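Local coordinates for protein trichosurin (Trichosurus vulpecula, PDB 2RA6) that probably binds and carries small hydrophobic molecules as a dimeric lipocalin of possum milk whey, here holding 4-ethylphenol in its barrel, at residues 58-63 / 80-85. The protein carries 1 engineered substitution. Sequence-based numbering, arbitrary orientation.
Sequences SGNLNG and AFKTEE. With ETY (4-ethylphenol), chain P.
The carbonyl oxygen of S58 receives the ammonium group of K82, whose NZ lies 2.8 Å from S58 O and almost in line with the C=O bond. K82 reaches it with an extended chain that bends only at its last torsion (chi4 -61°), laying CD near the CA of G59; a side chain at G59 would collide with that methylene. N60 begins the strand, and its amide substitutes for a backbone partner: N60 OD1 accepts a hydrogen bond from K82 N at 3.0 Å, nearly straight and in the plane of the amide carbonyl. The same amide crosses the F81 ring obliquely, with N60 CG 3.8 Å from F81 CD2. An alanine at N60 would probably leave the K82 N-H without this acceptor and the F81 ring without the amide that lies against it. L61 and A80 form an antiparallel hydrogen-bonded pair, L61 N to A80 O at 2.8 Å and A80 N to L61 O at 2.9 Å. L61 CB and A80 CB lie 4.2 Å apart on the barrel's inner face, against the phenol ring of 4-ethylphenol. The ligand hydroxyl O1 sits 2.6 Å from L61 O and accepts a bent hydrogen bond from G63 N. This is the open end of the hairpin of strands 60-69 and 72-82 in the lipocalin barrel, flanked by strand 49-57 beside the first and strand 88-92 beside the second, where F89 touches both L61 and A80.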
loop_
_atom_site.group_PDB
_atom_site.type_symbol
_atom_site.label_atom_id
_atom_site.label_comp_id
_atom_site.label_asym_id
_atom_site.label_seq_id
_atom_site.Cartn_x
_atom_site.Cartn_y
_atom_site.Cartn_z
ATOM N N SER B 58 -14.600 14.990 11.564
ATOM C CA SER B 58 -15.441 14.409 10.523
ATOM C C SER B 58 -14.798 13.143 9.963
ATOM O O SER B 58 -14.899 12.858 8.769
ATOM C CB SER B 58 -15.653 15.419 9.391
ATOM O OG SER B 58 -16.264 16.605 9.873
ATOM N N GLY B 59 -14.131 12.391 10.832
ATOM C CA GLY B 59 -13.485 11.167 10.401
ATOM C C GLY B 59 -12.153 11.386 9.708
ATOM O O GLY B 59 -11.439 10.425 9.419
ATOM N N ASN B 60 -11.808 12.642 9.437
ATOM C CA ASN B 60 -10.547 12.954 8.770
ATOM C C ASN B 60 -9.454 13.215 9.803
ATOM O O ASN B 60 -9.742 13.576 10.943
ATOM C CB ASN B 60 -10.698 14.185 7.869
ATOM C CG ASN B 60 -11.837 14.049 6.875
ATOM O OD1 ASN B 60 -11.977 13.026 6.207
ATOM N ND2 ASN B 60 -12.652 15.091 6.766
ATOM N N LEU B 61 -8.199 13.028 9.408
ATOM C CA LEU B 61 -7.087 13.253 10.323
ATOM C C LEU B 61 -6.355 14.547 10.002
ATOM O O LEU B 61 -5.726 14.667 8.950
ATOM C CB LEU B 61 -6.100 12.085 10.250
ATOM C CG LEU B 61 -6.671 10.686 10.495
ATOM C CD1 LEU B 61 -5.543 9.668 10.468
ATOM C CD2 LEU B 61 -7.386 10.650 11.844
ATOM N N ASN B 62 -6.442 15.520 10.902
ATOM C CA ASN B 62 -5.754 16.785 10.698
ATOM C C ASN B 62 -4.427 16.716 11.441
ATOM O O ASN B 62 -4.387 16.731 12.672
ATOM C CB ASN B 62 -6.592 17.952 11.226
ATOM C CG ASN B 62 -7.892 18.125 10.462
ATOM O OD1 ASN B 62 -7.923 18.022 9.234
ATOM N ND2 ASN B 62 -8.971 18.405 11.183
ATOM N N GLY B 63 -3.340 16.631 10.685
ATOM C CA GLY B 63 -2.035 16.542 11.300
ATOM C C GLY B 63 -1.237 17.827 11.270
ATOM O O GLY B 63 -1.280 18.588 10.302
ATOM N N ALA B 80 -5.548 14.140 6.147
ATOM C CA ALA B 80 -5.698 12.832 5.514
ATOM C C ALA B 80 -7.189 12.552 5.582
ATOM O O ALA B 80 -7.756 12.413 6.669
ATOM C CB ALA B 80 -4.921 11.774 6.283
ATOM N N PHE B 81 -7.830 12.486 4.424
ATOM C CA PHE B 81 -9.271 12.257 4.376
ATOM C C PHE B 81 -9.653 10.787 4.443
ATOM O O PHE B 81 -8.985 9.931 3.866
ATOM C CB PHE B 81 -9.856 12.896 3.115
ATOM C CG PHE B 81 -9.657 14.382 3.052
ATOM C CD1 PHE B 81 -8.459 14.923 2.594
ATOM C CD2 PHE B 81 -10.661 15.241 3.478
ATOM C CE1 PHE B 81 -8.264 16.303 2.562
ATOM C CE2 PHE B 81 -10.478 16.619 3.452
ATOM C CZ PHE B 81 -9.277 17.154 2.992
ATOM N N LYS B 82 -10.735 10.495 5.155
ATOM C CA LYS B 82 -11.194 9.121 5.293
ATOM C C LYS B 82 -11.703 8.576 3.963
ATOM O O LYS B 82 -12.096 9.333 3.073
ATOM C CB LYS B 82 -12.309 9.036 6.339
ATOM C CG LYS B 82 -13.570 9.789 5.952
ATOM C CD LYS B 82 -14.665 9.599 6.987
ATOM C CE LYS B 82 -15.965 10.248 6.537
ATOM N NZ LYS B 82 -15.820 11.714 6.330
ATOM N N THR B 83 -11.678 7.256 3.833
ATOM C CA THR B 83 -12.154 6.592 2.626
ATOM C C THR B 83 -13.266 5.641 3.042
ATOM O O THR B 83 -13.638 5.592 4.213
ATOM C CB THR B 83 -11.038 5.770 1.954
ATOM O OG1 THR B 83 -10.696 4.658 2.789
ATOM C CG2 THR B 83 -9.802 6.631 1.730
ATOM N N GLU B 84 -13.790 4.884 2.086
ATOM C CA GLU B 84 -14.858 3.931 2.371
ATOM C C GLU B 84 -14.336 2.803 3.253
ATOM O O GLU B 84 -15.113 2.066 3.859
ATOM C CB GLU B 84 -15.405 3.350 1.068
ATOM C CG GLU B 84 -15.974 4.387 0.117
ATOM C CD GLU B 84 -16.354 3.794 -1.226
ATOM O OE1 GLU B 84 -17.220 2.892 -1.258
ATOM O OE2 GLU B 84 -15.783 4.232 -2.250
ATOM N N GLU B 85 -13.015 2.678 3.321
ATOM C CA GLU B 85 -12.377 1.637 4.120
ATOM C C GLU B 85 -11.801 2.203 5.413
ATOM O O GLU B 85 -11.080 3.202 5.402
ATOM C CB GLU B 85 -11.262 0.966 3.313
ATOM C CG GLU B 85 -11.736 0.214 2.072
ATOM C CD GLU B 85 -12.443 -1.091 2.405
ATOM O OE1 GLU B 85 -13.411 -1.065 3.192
ATOM O OE2 GLU B 85 -12.031 -2.146 1.874
HETATM C C8 ETY P . 1.218 10.596 9.617
HETATM C C7 ETY P . -0.250 10.331 9.269
HETATM C CG ETY P . -1.040 11.578 8.978
HETATM C C3 ETY P . -0.935 12.233 7.722
HETATM C C2 ETY P . -1.676 13.402 7.447
HETATM C C5 ETY P . -1.914 12.131 9.960
HETATM C C6 ETY P . -2.660 13.302 9.694
HETATM C C1 ETY P . -2.534 13.931 8.433
HETATM O O1 ETY P . -3.256 15.063 8.167
#